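Local coordinates for protein F420-dependent methylenetetrahydromethanopterin dehydrogenase (Methanopyrus kandleri, PDB 1QV9) that catalyses the reversible, coenzyme F420-dependent reduction of methenyl-tetrahydromethanopterin to methylene-tetrahydromethanopterin in methanogenesis from CO2, working as a homohexamer built as a trimer of dimers, at residues V3-I9 against D32-V38; E64-I68 against Y92-I96; R84-A88 against E108-L114. All coordinates share one frame. Where two conformers were deposited one is given. Residue numbers count along the deposited sequence, not the author numbering.

Contact 1: residues V3-I9 against D32-V38; sequences VAKAIFI and DVEFRVV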
ATOM      1  N   VAL A   3      38.759  23.933  15.250  1.00 35.66           N
ATOM      2  CA  VAL A   3      37.845  23.771  14.124  1.00 31.08           C
ATOM      3  C   VAL A   3      38.504  23.023  12.967  1.00 30.57           C
ATOM      4  O   VAL A   3      39.540  23.447  12.468  1.00 32.66           O
ATOM      5  CB  VAL A   3      37.394  25.167  13.625  1.00 32.84           C
ATOM      6  CG1 VAL A   3      36.549  25.042  12.359  1.00 30.96           C
ATOM      7  CG2 VAL A   3      36.617  25.886  14.723  1.00 32.66           C
ATOM      8  N   ALA A   4      37.895  21.913  12.553  1.00 22.74           N
ATOM      9  CA  ALA A   4      38.380  21.115  11.438  1.00 22.28           C
ATOM     10  C   ALA A   4      37.869  21.765  10.140  1.00 21.67           C
ATOM     11  O   ALA A   4      36.730  22.243  10.077  1.00 26.49           O
ATOM     12  CB  ALA A   4      37.843  19.703  11.547  1.00 21.83           C
ATOM     13  N   LYS A   5      38.706  21.761   9.116  1.00 21.31           N
ATOM     14  CA  LYS A   5      38.336  22.368   7.834  1.00 19.25           C
ATOM     15  C   LYS A   5      38.487  21.354   6.717  1.00 19.07           C
ATOM     16  O   LYS A   5      39.411  20.549   6.729  1.00 19.66           O
ATOM     17  CB  LYS A   5      39.226  23.575   7.549  1.00 20.46           C
ATOM     18  CG  LYS A   5      38.892  24.761   8.456  1.00 24.73           C
ATOM     19  CD  LYS A   5      39.786  25.966   8.204  1.00 29.45           C
ATOM     20  CE  LYS A   5      41.199  25.728   8.707  1.00 35.46           C
ATOM     21  NZ  LYS A   5      42.036  26.958   8.538  1.00 41.56           N
ATOM     22  N   ALA A   6      37.560  21.375   5.762  1.00 16.51           N
ATOM     23  CA  ALA A   6      37.657  20.457   4.634  1.00 15.99           C
ATOM     24  C   ALA A   6      37.018  21.080   3.392  1.00 16.86           C
ATOM     25  O   ALA A   6      36.137  21.930   3.504  1.00 18.81           O
ATOM     26  CB  ALA A   6      36.949  19.134   4.948  1.00 17.82           C
ATOM     27  N   ILE A   7      37.478  20.654   2.229  1.00 15.70           N
ATOM     28  CA  ILE A   7      36.886  21.122   0.972  1.00 16.05           C
ATOM     29  C   ILE A   7      36.312  19.875   0.327  1.00 18.35           C
ATOM     30  O   ILE A   7      36.943  18.821   0.344  1.00 16.72           O
ATOM     31  CB  ILE A   7      37.935  21.724   0.012  1.00 15.89           C
ATOM     32  CG1 ILE A   7      38.572  22.976   0.628  1.00 17.35           C
ATOM     33  CG2 ILE A   7      37.268  22.094  -1.360  1.00 17.24           C
ATOM     34  CD1 ILE A   7      39.714  23.557  -0.202  1.00 20.51           C
ATOM     35  N   PHE A   8      35.107  19.987  -0.219  1.00 15.76           N
ATOM     36  CA  PHE A   8      34.452  18.879  -0.917  1.00 15.66           C
ATOM     37  C   PHE A   8      34.375  19.261  -2.382  1.00 15.30           C
ATOM     38  O   PHE A   8      33.988  20.380  -2.698  1.00 18.31           O
ATOM     39  CB  PHE A   8      33.032  18.652  -0.384  1.00 17.16           C
ATOM     40  CG  PHE A   8      33.007  18.074   1.005  1.00 17.22           C
ATOM     41  CD1 PHE A   8      33.125  18.898   2.127  1.00 18.90           C
ATOM     42  CD2 PHE A   8      32.864  16.693   1.186  1.00 17.01           C
ATOM     43  CE1 PHE A   8      33.092  18.356   3.428  1.00 19.37           C
ATOM     44  CE2 PHE A   8      32.824  16.136   2.501  1.00 18.27           C
ATOM     45  CZ  PHE A   8      32.938  16.983   3.616  1.00 18.62           C
ATOM     46  N   ILE A   9      34.739  18.346  -3.282  1.00 14.83           N
ATOM     47  CA  ILE A   9      34.677  18.634  -4.725  1.00 16.61           C
ATOM     48  C   ILE A   9      33.638  17.695  -5.309  1.00 16.48           C
ATOM     49  O   ILE A   9      33.710  16.482  -5.090  1.00 17.32           O
ATOM     50  CB  ILE A   9      36.038  18.376  -5.398  1.00 16.95           C
ATOM     51  CG1 ILE A   9      37.142  19.131  -4.667  1.00 17.79           C
ATOM     52  CG2 ILE A   9      35.981  18.761  -6.874  1.00 17.30           C
ATOM     53  CD1 ILE A   9      38.570  18.694  -5.122  1.00 18.84           C
ATOM     54  N   ASP A  32      32.562  23.132  15.513  1.00 24.05           N
ATOM     55  CA  ASP A  32      33.900  22.601  15.274  1.00 25.78           C
ATOM     56  C   ASP A  32      34.308  22.255  13.853  1.00 24.42           C
ATOM     57  O   ASP A  32      35.338  21.626  13.664  1.00 24.86           O
ATOM     58  CB  ASP A  32      34.119  21.356  16.123  1.00 26.02           C
ATOM     59  CG  ASP A  32      33.174  20.224  15.736  1.00 26.02           C
ATOM     60  OD1 ASP A  32      33.571  19.051  15.862  1.00 25.82           O
ATOM     61  OD2 ASP A  32      32.034  20.530  15.323  1.00 27.24           O
ATOM     62  N   VAL A  33      33.509  22.647  12.862  1.00 22.53           N
ATOM     63  CA  VAL A  33      33.849  22.378  11.467  1.00 22.87           C
ATOM     64  C   VAL A  33      33.550  23.584  10.584  1.00 20.44           C
ATOM     65  O   VAL A  33      32.718  24.415  10.920  1.00 24.24           O
ATOM     66  CB  VAL A  33      33.029  21.172  10.893  1.00 22.98           C
ATOM     67  CG1 VAL A  33      33.353  19.912  11.657  1.00 24.92           C
ATOM     68  CG2 VAL A  33      31.516  21.482  10.951  1.00 23.96           C
ATOM     69  N   GLU A  34      34.220  23.638   9.446  1.00 21.24           N
ATOM     70  CA  GLU A  34      34.009  24.678   8.447  1.00 20.98           C
ATOM     71  C   GLU A  34      34.327  23.999   7.133  1.00 19.79           C
ATOM     72  O   GLU A  34      35.387  23.388   7.000  1.00 19.67           O
ATOM     73  CB  GLU A  34      34.963  25.857   8.666  1.00 25.35           C
ATOM     74  CG  GLU A  34      34.729  26.965   7.658  1.00 35.85           C
ATOM     75  CD  GLU A  34      35.459  28.266   7.980  1.00 43.46           C
ATOM     76  OE1 GLU A  34      35.200  29.256   7.267  1.00 46.10           O
ATOM     77  OE2 GLU A  34      36.273  28.306   8.928  1.00 41.86           O
ATOM     78  N   PHE A  35      33.403  24.087   6.176  1.00 18.24           N
ATOM     79  CA  PHE A  35      33.617  23.449   4.880  1.00 15.73           C
ATOM     80  C   PHE A  35      33.425  24.416   3.724  1.00 19.45           C
ATOM     81  O   PHE A  35      32.742  25.436   3.831  1.00 19.97           O
ATOM     82  CB  PHE A  35      32.579  22.326   4.659  1.00 18.18           C
ATOM     83  CG  PHE A  35      32.519  21.287   5.754  1.00 18.58           C
ATOM     84  CD1 PHE A  35      31.308  20.780   6.180  1.00 21.63           C
ATOM     85  CD2 PHE A  35      33.679  20.764   6.298  1.00 22.58           C
ATOM     86  CE1 PHE A  35      31.250  19.749   7.151  1.00 23.30           C
ATOM     87  CE2 PHE A  35      33.625  19.738   7.267  1.00 20.97           C
ATOM     88  CZ  PHE A  35      32.404  19.241   7.685  1.00 22.55           C
ATOM     89  N   ARG A  36      34.056  24.080   2.617  1.00 16.43           N
ATOM     90  CA  ARG A  36      33.887  24.778   1.354  1.00 16.93           C
ATOM     91  C   ARG A  36      33.516  23.661   0.378  1.00 20.30           C
ATOM     92  O   ARG A  36      34.045  22.556   0.472  1.00 17.43           O
ATOM     93  CB  ARG A  36      35.167  25.458   0.883  1.00 19.11           C
ATOM     94  CG  ARG A  36      35.631  26.630   1.772  1.00 16.21           C
ATOM     95  CD  ARG A  36      34.583  27.770   1.774  1.00 23.93           C
ATOM     96  NE  ARG A  36      35.067  28.855   2.628  1.00 24.39           N
ATOM     97  CZ  ARG A  36      34.822  28.959   3.923  1.00 26.82           C
ATOM     98  NH1 ARG A  36      35.341  29.986   4.582  1.00 29.21           N
ATOM     99  NH2 ARG A  36      34.046  28.071   4.544  1.00 25.92           N
ATOM    100  N   VAL A  37      32.578  23.926  -0.521  1.00 15.47           N
ATOM    101  CA  VAL A  37      32.147  22.937  -1.515  1.00 16.22           C
ATOM    102  C   VAL A  37      32.295  23.563  -2.893  1.00 18.84           C
ATOM    103  O   VAL A  37      31.869  24.700  -3.101  1.00 21.31           O
ATOM    104  CB  VAL A  37      30.678  22.510  -1.266  1.00 18.92           C
ATOM    105  CG1 VAL A  37      30.253  21.433  -2.291  1.00 20.29           C
ATOM    106  CG2 VAL A  37      30.538  21.986   0.132  1.00 19.60           C
ATOM    107  N   VAL A  38      32.891  22.846  -3.850  1.00 15.87           N
ATOM    108  CA  VAL A  38      33.077  23.418  -5.186  1.00 16.75           C
ATOM    109  C   VAL A  38      32.902  22.320  -6.220  1.00 18.46           C
ATOM    110  O   VAL A  38      33.072  21.148  -5.905  1.00 18.66           O
ATOM    111  CB  VAL A  38      34.475  24.042  -5.367  1.00 17.93           C
ATOM    112  CG1 VAL A  38      34.665  25.158  -4.357  1.00 18.98           C
ATOM    113  CG2 VAL A  38      35.581  22.962  -5.221  1.00 17.85           C
TER
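Strands 4-10 and 33-39 are the two strands of the first beta-alpha-beta unit in the parallel sheet, and they run side by side. At the entry, Val3 lays CG1 3.8 Å from Val33 C. Ala4 opens the ladder: its N donates to Asp32 O (2.8 Å) and its O accepts from Glu34 N (2.9 Å). Lys5 has its CA 3.2 Å from Glu34 O, while its amine leads off to Phe63 O. Ala6 repeats the pattern with Glu34 O and Arg36 N, and its small CB leaves room for the Phe35 ring. On the other face, Ile7 lies beside Arg36, whose NH1 makes a salt bridge with Glu34 OE1 (2.8 Å). Phe8 N donates to Arg36 O and Phe8 O accepts from Val38 N, both at 2.9 Å; its ring edge meets the face of Phe35 in a T-shaped pair, Phe8 CE1 3.8 Å from Phe35 CG. Val37 and Val38 join an antiparallel strand of a second subunit, so the sheet continues across that interface. Ile9 closes the ladder, its CG1 4.2 Å from Val38 CG2.

Contact 2: residues E64-I68 against Y92-I96; sequences EPDFI and YPAVI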
ATOM      1  N   GLU A  64      43.364  26.513   4.002  1.00 23.30           N
ATOM      2  CA  GLU A  64      44.165  25.536   4.748  1.00 25.00           C
ATOM      3  C   GLU A  64      43.336  24.353   5.281  1.00 23.33           C
ATOM      4  O   GLU A  64      43.230  24.129   6.501  1.00 25.64           O
ATOM      5  CB  GLU A  64      44.891  26.230   5.915  1.00 29.28           C
ATOM      6  CG  GLU A  64      45.654  27.467   5.480  1.00 37.16           C
ATOM      7  CD  GLU A  64      46.530  28.061   6.576  1.00 41.51           C
ATOM      8  OE1 GLU A  64      46.094  28.104   7.745  1.00 40.85           O
ATOM      9  OE2 GLU A  64      47.657  28.500   6.251  1.00 44.81           O
ATOM     10  N   PRO A  65      42.706  23.595   4.370  1.00 20.42           N
ATOM     11  CA  PRO A  65      41.906  22.444   4.790  1.00 19.23           C
ATOM     12  C   PRO A  65      42.759  21.327   5.403  1.00 18.36           C
ATOM     13  O   PRO A  65      43.927  21.161   5.047  1.00 20.16           O
ATOM     14  CB  PRO A  65      41.268  21.974   3.489  1.00 20.85           C
ATOM     15  CG  PRO A  65      42.274  22.320   2.461  1.00 20.64           C
ATOM     16  CD  PRO A  65      42.765  23.693   2.901  1.00 22.13           C
ATOM     17  N   ASP A  66      42.145  20.580   6.324  1.00 17.15           N
ATOM     18  CA  ASP A  66      42.803  19.432   6.945  1.00 17.51           C
ATOM     19  C   ASP A  66      42.703  18.244   5.984  1.00 20.22           C
ATOM     20  O   ASP A  66      43.554  17.379   5.961  1.00 19.60           O
ATOM     21  CB  ASP A  66      42.129  19.167   8.275  1.00 20.56           C
ATOM     22  CG  ASP A  66      42.312  20.320   9.226  1.00 24.32           C
ATOM     23  OD1 ASP A  66      41.309  20.830   9.773  1.00 23.40           O
ATOM     24  OD2 ASP A  66      43.490  20.730   9.419  1.00 26.57           O
ATOM     25  N   PHE A  67      41.644  18.208   5.179  1.00 17.08           N
ATOM     26  CA  PHE A  67      41.516  17.148   4.184  1.00 14.43           C
ATOM     27  C   PHE A  67      40.587  17.633   3.073  1.00 16.13           C
ATOM     28  O   PHE A  67      39.872  18.630   3.248  1.00 16.77           O
ATOM     29  CB  PHE A  67      41.008  15.811   4.788  1.00 17.26           C
ATOM     30  CG  PHE A  67      39.647  15.878   5.460  1.00 17.48           C
ATOM     31  CD1 PHE A  67      38.487  15.552   4.768  1.00 18.52           C
ATOM     32  CD2 PHE A  67      39.530  16.198   6.802  1.00 17.98           C
ATOM     33  CE1 PHE A  67      37.255  15.531   5.383  1.00 17.45           C
ATOM     34  CE2 PHE A  67      38.285  16.185   7.446  1.00 19.38           C
ATOM     35  CZ  PHE A  67      37.126  15.847   6.733  1.00 20.07           C
ATOM     36  N   ILE A  68      40.679  16.969   1.925  1.00 15.04           N
ATOM     37  CA  ILE A  68      39.865  17.279   0.737  1.00 16.21           C
ATOM     38  C   ILE A  68      39.154  16.003   0.307  1.00 19.47           C
ATOM     39  O   ILE A  68      39.733  14.921   0.372  1.00 19.33           O
ATOM     40  CB  ILE A  68      40.746  17.790  -0.391  1.00 16.57           C
ATOM     41  CG1 ILE A  68      41.394  19.099   0.062  1.00 16.39           C
ATOM     42  CG2 ILE A  68      39.911  18.044  -1.664  1.00 18.34           C
ATOM     43  CD1 ILE A  68      42.356  19.735  -0.913  1.00 17.59           C
ATOM     44  N   TYR A  92      47.620  17.778   0.584  1.00 18.34           N
ATOM     45  CA  TYR A  92      46.409  17.593   1.363  1.00 16.55           C
ATOM     46  C   TYR A  92      45.848  16.183   1.404  1.00 18.11           C
ATOM     47  O   TYR A  92      45.578  15.618   0.358  1.00 19.84           O
ATOM     48  CB  TYR A  92      45.283  18.497   0.810  1.00 18.91           C
ATOM     49  CG  TYR A  92      45.679  19.920   0.745  1.00 19.93           C
ATOM     50  CD1 TYR A  92      45.716  20.691   1.898  1.00 22.00           C
ATOM     51  CD2 TYR A  92      46.056  20.484  -0.461  1.00 23.74           C
ATOM     52  CE1 TYR A  92      46.133  22.023   1.853  1.00 29.56           C
ATOM     53  CE2 TYR A  92      46.466  21.803  -0.526  1.00 26.31           C
ATOM     54  CZ  TYR A  92      46.501  22.555   0.636  1.00 23.03           C
ATOM     55  OH  TYR A  92      46.905  23.878   0.585  1.00 33.56           O
ATOM     56  N   PRO A  93      45.664  15.602   2.617  1.00 18.57           N
ATOM     57  CA  PRO A  93      45.103  14.239   2.747  1.00 19.60           C
ATOM     58  C   PRO A  93      43.778  14.275   2.000  1.00 19.61           C
ATOM     59  O   PRO A  93      43.007  15.231   2.159  1.00 17.46           O
ATOM     60  CB  PRO A  93      44.905  14.087   4.244  1.00 19.72           C
ATOM     61  CG  PRO A  93      46.072  14.889   4.802  1.00 20.76           C
ATOM     62  CD  PRO A  93      45.995  16.161   3.942  1.00 17.24           C
ATOM     63  N   ALA A  94      43.517  13.253   1.194  1.00 18.54           N
ATOM     64  CA  ALA A  94      42.297  13.242   0.376  1.00 18.04           C
ATOM     65  C   ALA A  94      41.587  11.895   0.373  1.00 18.06           C
ATOM     66  O   ALA A  94      42.222  10.834   0.505  1.00 18.43           O
ATOM     67  CB  ALA A  94      42.662  13.639  -1.065  1.00 19.82           C
ATOM     68  N   VAL A  95      40.276  11.950   0.147  1.00 14.65           N
ATOM     69  CA  VAL A  95      39.413  10.780   0.123  1.00 14.01           C
ATOM     70  C   VAL A  95      38.557  10.851  -1.119  1.00 18.34           C
ATOM     71  O   VAL A  95      38.061  11.934  -1.467  1.00 17.23           O
ATOM     72  CB  VAL A  95      38.449  10.770   1.351  1.00 17.75           C
ATOM     73  CG1 VAL A  95      37.489   9.545   1.282  1.00 16.11           C
ATOM     74  CG2 VAL A  95      39.265  10.756   2.652  1.00 17.52           C
ATOM     75  N   ILE A  96      38.415   9.722  -1.799  1.00 16.28           N
ATOM     76  CA  ILE A  96      37.597   9.622  -2.993  1.00 16.02           C
ATOM     77  C   ILE A  96      36.292   8.906  -2.646  1.00 16.32           C
ATOM     78  O   ILE A  96      36.318   7.794  -2.110  1.00 16.47           O
ATOM     79  CB  ILE A  96      38.333   8.773  -4.094  1.00 13.60           C
ATOM     80  CG1 ILE A  96      39.705   9.375  -4.426  1.00 15.99           C
ATOM     81  CG2 ILE A  96      37.512   8.695  -5.370  1.00 19.64           C
ATOM     82  CD1 ILE A  96      39.676  10.813  -4.879  1.00 16.59           C
TER
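Two backbone hydrogen bonds hold this contact, and both involve Ile68. Its N donates to Pro93 O at 2.9 Å, and its O accepts from Val95 N at 3.0 Å, so Ile68 reaches the residues before and after Ala94, the pattern of a parallel bridge. CA-H...O contacts reinforce the same two carbonyls: Phe67 CA lies 3.2 Å from Pro93 O, and Ala94 CA lies 3.1 Å from Ile68 O. The polar end of Asp66 turns to the other neighbour, where OD1 takes a hydrogen bond from Lys5 N.

Beyond these bonds the packing is largely apolar. Ile68, with chi1 m and chi2 t, extends CD1 to within 3.6 Å of Tyr92 CB. Pro65 lies along the same side chain: its CG is 3.8 Å from Tyr92 CD1, and its carbonyl O sits near the plane of the Tyr92 ring at the edge. Leu57 and Ala60 of helix 46-63 also touch Tyr92, so that helix borders the tyrosine side chain as well. Pro93 packs on Asp66 and Phe67, just before the bridge, with CD 3.4 Å from Asp66 O and CB 4.3 Å from Phe67 CB. The ring of Phe67 leads away from Pro93 and packs on Phe161, Leu164 and Ile165 of helix 153-169.

This is where strands 67-71 and 94-99 enter the sheet as neighbours, the two strands of a beta-alpha-beta crossover through helix 78-88 in an alpha/beta domain.

Contact 3: residues R84-A88 against E108-L114; sequences REMLA and EMEEQGL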
ATOM      1  N   ARG A  84      42.191  12.292  -9.219  1.00 18.24           N
ATOM      2  CA  ARG A  84      43.023  11.442  -8.368  1.00 18.71           C
ATOM      3  C   ARG A  84      44.482  11.806  -8.519  1.00 19.67           C
ATOM      4  O   ARG A  84      45.167  11.973  -7.533  1.00 21.31           O
ATOM      5  CB  ARG A  84      42.779   9.964  -8.666  1.00 18.35           C
ATOM      6  CG  ARG A  84      41.432   9.479  -8.143  1.00 18.26           C
ATOM      7  CD  ARG A  84      41.294   7.976  -8.228  1.00 19.38           C
ATOM      8  NE  ARG A  84      41.206   7.484  -9.602  1.00 20.13           N
ATOM      9  CZ  ARG A  84      42.135   6.732 -10.179  1.00 25.34           C
ATOM     10  NH1 ARG A  84      41.966   6.334 -11.435  1.00 20.77           N
ATOM     11  NH2 ARG A  84      43.230   6.378  -9.500  1.00 23.54           N
ATOM     12  N   GLU A  85      44.948  11.990  -9.751  1.00 19.29           N
ATOM     13  CA  GLU A  85      46.342  12.376  -9.962  1.00 22.03           C
ATOM     14  C   GLU A  85      46.681  13.698  -9.271  1.00 21.37           C
ATOM     15  O   GLU A  85      47.691  13.820  -8.565  1.00 22.89           O
ATOM     16  CB  GLU A  85      46.624  12.558 -11.435  1.00 24.00           C
ATOM     17  CG  GLU A  85      46.574  11.333 -12.273  1.00 37.34           C
ATOM     18  CD  GLU A  85      47.005  11.646 -13.706  1.00 48.04           C
ATOM     19  OE1 GLU A  85      48.085  12.271 -13.879  1.00 49.18           O
ATOM     20  OE2 GLU A  85      46.268  11.275 -14.648  1.00 54.04           O
HETATM   21  N   MSE A  86      45.829  14.696  -9.485  0.60 20.69           N
HETATM   22  CA  MSE A  86      46.048  16.005  -8.894  0.60 20.94           C
HETATM   23  C   MSE A  86      46.031  15.995  -7.375  0.60 21.29           C
HETATM   24  O   MSE A  86      46.872  16.625  -6.748  0.60 22.58           O
HETATM   25  CB  MSE A  86      45.015  16.992  -9.450  0.60 19.43           C
HETATM   26  CG  MSE A  86      45.011  17.031 -10.984  0.60 13.84           C
HETATM   27 SE   MSE A  86      43.575  18.107 -11.724  0.60 22.08          SE
HETATM   28  CE  MSE A  86      44.116  19.877 -11.047  0.60 22.88           C
ATOM     29  N   LEU A  87      45.070  15.295  -6.775  1.00 17.89           N
ATOM     30  CA  LEU A  87      44.990  15.236  -5.328  1.00 19.57           C
ATOM     31  C   LEU A  87      46.131  14.427  -4.739  1.00 18.12           C
ATOM     32  O   LEU A  87      46.648  14.768  -3.669  1.00 20.46           O
ATOM     33  CB  LEU A  87      43.631  14.660  -4.891  1.00 18.81           C
ATOM     34  CG  LEU A  87      42.489  15.631  -5.236  1.00 21.64           C
ATOM     35  CD1 LEU A  87      41.146  14.950  -4.977  1.00 21.90           C
ATOM     36  CD2 LEU A  87      42.615  16.928  -4.422  1.00 22.14           C
ATOM     37  N   ALA A  88      46.525  13.379  -5.448  1.00 19.93           N
ATOM     38  CA  ALA A  88      47.621  12.525  -4.989  1.00 21.25           C
ATOM     39  C   ALA A  88      48.922  13.331  -4.992  1.00 24.60           C
ATOM     40  O   ALA A  88      49.802  13.098  -4.151  1.00 25.13           O
ATOM     41  CB  ALA A  88      47.759  11.321  -5.896  1.00 21.07           C
ATOM     42  N   GLU A 108      45.407   1.401  -7.373  1.00 21.25           N
ATOM     43  CA  GLU A 108      45.967   2.686  -7.784  1.00 22.42           C
ATOM     44  C   GLU A 108      45.773   3.714  -6.689  1.00 20.86           C
ATOM     45  O   GLU A 108      46.682   4.463  -6.370  1.00 20.64           O
ATOM     46  CB  GLU A 108      45.287   3.232  -9.048  1.00 26.47           C
ATOM     47  CG  GLU A 108      45.772   2.670 -10.355  1.00 35.64           C
ATOM     48  CD  GLU A 108      45.200   3.420 -11.569  1.00 38.50           C
ATOM     49  OE1 GLU A 108      44.948   4.656 -11.481  1.00 37.48           O
ATOM     50  OE2 GLU A 108      45.019   2.764 -12.621  1.00 45.32           O
HETATM   51  N   MSE A 109      44.576   3.771  -6.111  0.60 19.47           N
HETATM   52  CA  MSE A 109      44.360   4.767  -5.072  0.60 18.96           C
HETATM   53  C   MSE A 109      45.220   4.549  -3.857  0.60 19.74           C
HETATM   54  O   MSE A 109      45.721   5.506  -3.277  0.60 19.83           O
HETATM   55  CB  MSE A 109      42.881   4.824  -4.651  0.60 18.38           C
HETATM   56  CG  MSE A 109      41.999   5.429  -5.724  0.60 17.00           C
HETATM   57 SE   MSE A 109      40.135   5.684  -5.204  0.60 18.06          SE
HETATM   58  CE  MSE A 109      39.565   3.795  -5.225  0.60 14.95           C
ATOM     59  N   GLU A 110      45.399   3.290  -3.460  1.00 19.42           N
ATOM     60  CA  GLU A 110      46.222   3.034  -2.277  1.00 20.05           C
ATOM     61  C   GLU A 110      47.658   3.473  -2.566  1.00 19.06           C
ATOM     62  O   GLU A 110      48.305   4.063  -1.721  1.00 22.40           O
ATOM     63  CB  GLU A 110      46.141   1.557  -1.875  1.00 22.14           C
ATOM     64  CG  GLU A 110      44.702   1.164  -1.511  1.00 23.91           C
ATOM     65  CD  GLU A 110      44.533  -0.277  -1.076  1.00 31.46           C
ATOM     66  OE1 GLU A 110      45.529  -1.030  -1.086  1.00 32.20           O
ATOM     67  OE2 GLU A 110      43.393  -0.664  -0.734  1.00 29.87           O
ATOM     68  N   GLU A 111      48.123   3.227  -3.779  1.00 21.47           N
ATOM     69  CA  GLU A 111      49.472   3.646  -4.166  1.00 24.62           C
ATOM     70  C   GLU A 111      49.559   5.183  -4.199  1.00 24.87           C
ATOM     71  O   GLU A 111      50.605   5.753  -3.916  1.00 25.27           O
ATOM     72  CB  GLU A 111      49.825   3.090  -5.546  1.00 26.52           C
ATOM     73  CG  GLU A 111      51.264   3.399  -5.968  1.00 39.95           C
ATOM     74  CD  GLU A 111      51.585   2.922  -7.376  1.00 49.74           C
ATOM     75  OE1 GLU A 111      51.304   1.740  -7.687  1.00 55.75           O
ATOM     76  OE2 GLU A 111      52.126   3.726  -8.171  1.00 54.41           O
ATOM     77  N   GLN A 112      48.438   5.840  -4.514  1.00 21.80           N
ATOM     78  CA  GLN A 112      48.369   7.294  -4.591  1.00 23.24           C
ATOM     79  C   GLN A 112      48.232   7.908  -3.220  1.00 22.46           C
ATOM     80  O   GLN A 112      48.196   9.125  -3.094  1.00 23.26           O
ATOM     81  CB  GLN A 112      47.179   7.743  -5.487  1.00 21.90           C
ATOM     82  CG  GLN A 112      47.379   7.487  -6.960  1.00 22.70           C
ATOM     83  CD  GLN A 112      46.115   7.741  -7.792  1.00 24.95           C
ATOM     84  OE1 GLN A 112      45.030   7.311  -7.422  1.00 20.93           O
ATOM     85  NE2 GLN A 112      46.269   8.401  -8.937  1.00 22.30           N
ATOM     86  N   GLY A 113      48.109   7.064  -2.191  1.00 18.64           N
ATOM     87  CA  GLY A 113      48.007   7.564  -0.841  1.00 19.62           C
ATOM     88  C   GLY A 113      46.648   8.174  -0.563  1.00 17.57           C
ATOM     89  O   GLY A 113      46.509   8.982   0.346  1.00 18.39           O
ATOM     90  N   LEU A 114      45.656   7.740  -1.330  1.00 18.15           N
ATOM     91  CA  LEU A 114      44.302   8.273  -1.178  1.00 18.94           C
ATOM     92  C   LEU A 114      43.373   7.346  -0.419  1.00 18.17           C
ATOM     93  O   LEU A 114      43.491   6.131  -0.536  1.00 20.94           O
ATOM     94  CB  LEU A 114      43.691   8.495  -2.568  1.00 17.42           C
ATOM     95  CG  LEU A 114      44.380   9.505  -3.478  1.00 19.70           C
ATOM     96  CD1 LEU A 114      43.807   9.361  -4.909  1.00 22.43           C
ATOM     97  CD2 LEU A 114      44.207  10.921  -2.941  1.00 22.07           C
TER
HETATM   98  O   HOH W   1      49.673  11.079  -2.299  1.00 27.38           O
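Residues 84-88 form the last turn of helix 78-88, closed here by Ala88 N to Arg84 O. Residues 108-114 carry helix 106-111 to its end, where Gly113, at phi 74°, makes a Schellman motif: Gly113 N bonds Glu110 O and Leu114 N bonds Met109 O, both at 3.0 Å. The backbones come closest at Ala88 and Gln112, CA to CA 5.3 Å, and a water there donates to both Ala88 O (2.7 Å) and Gln112 O (2.6 Å). The small Ala88 side chain permits this approach, its CB 3.6 Å from Gln112 CB.

Arg84 supplies the polar part. Its NH2 forms a salt bridge with Glu108 OE1 at 3.1 Å and donates to Gln112 OE1 at 2.9 Å, both oxygens lying near the guanidinium plane, while NE is taken by Pro75 O. The aliphatic part of Arg84 packs as well, CD 3.6 Å from CG of Met109, a selenomethionine, and CB 3.9 Å from Leu114 CD1.

Beneath the two helix ends runs strand 94-99: Leu87 and Leu114 rest on its Ala94, Arg84 and Met109 on its Ile96, and Leu87 reaches further to Ile68 and Tyr70 of strand 67-71.

How the contacts relate
Contacts 1 and 2 are buried strand pairings within one parallel sheet, and they join directly: strands 4-10 and 67-71 are neighbours, with a probable hydrogen bond from Asp66 N to Lys5 O (2.8 Å). Contact 1 is a long, regular ladder leading to the subunit interface, whereas contact 2 samples only the start of its strand pair, with one bridge, two hydrogen bonds and a few apolar contacts. Contact 3 lies one layer out and is partly exposed, replacing backbone ladders with a salt bridge, a side-chain hydrogen bond and a shared water. It packs onto contact 2, Leu114 CD2 lying 3.6 Å from Ala94 CB, but does not touch contact 1, although their nearest atoms come to about 4 Å.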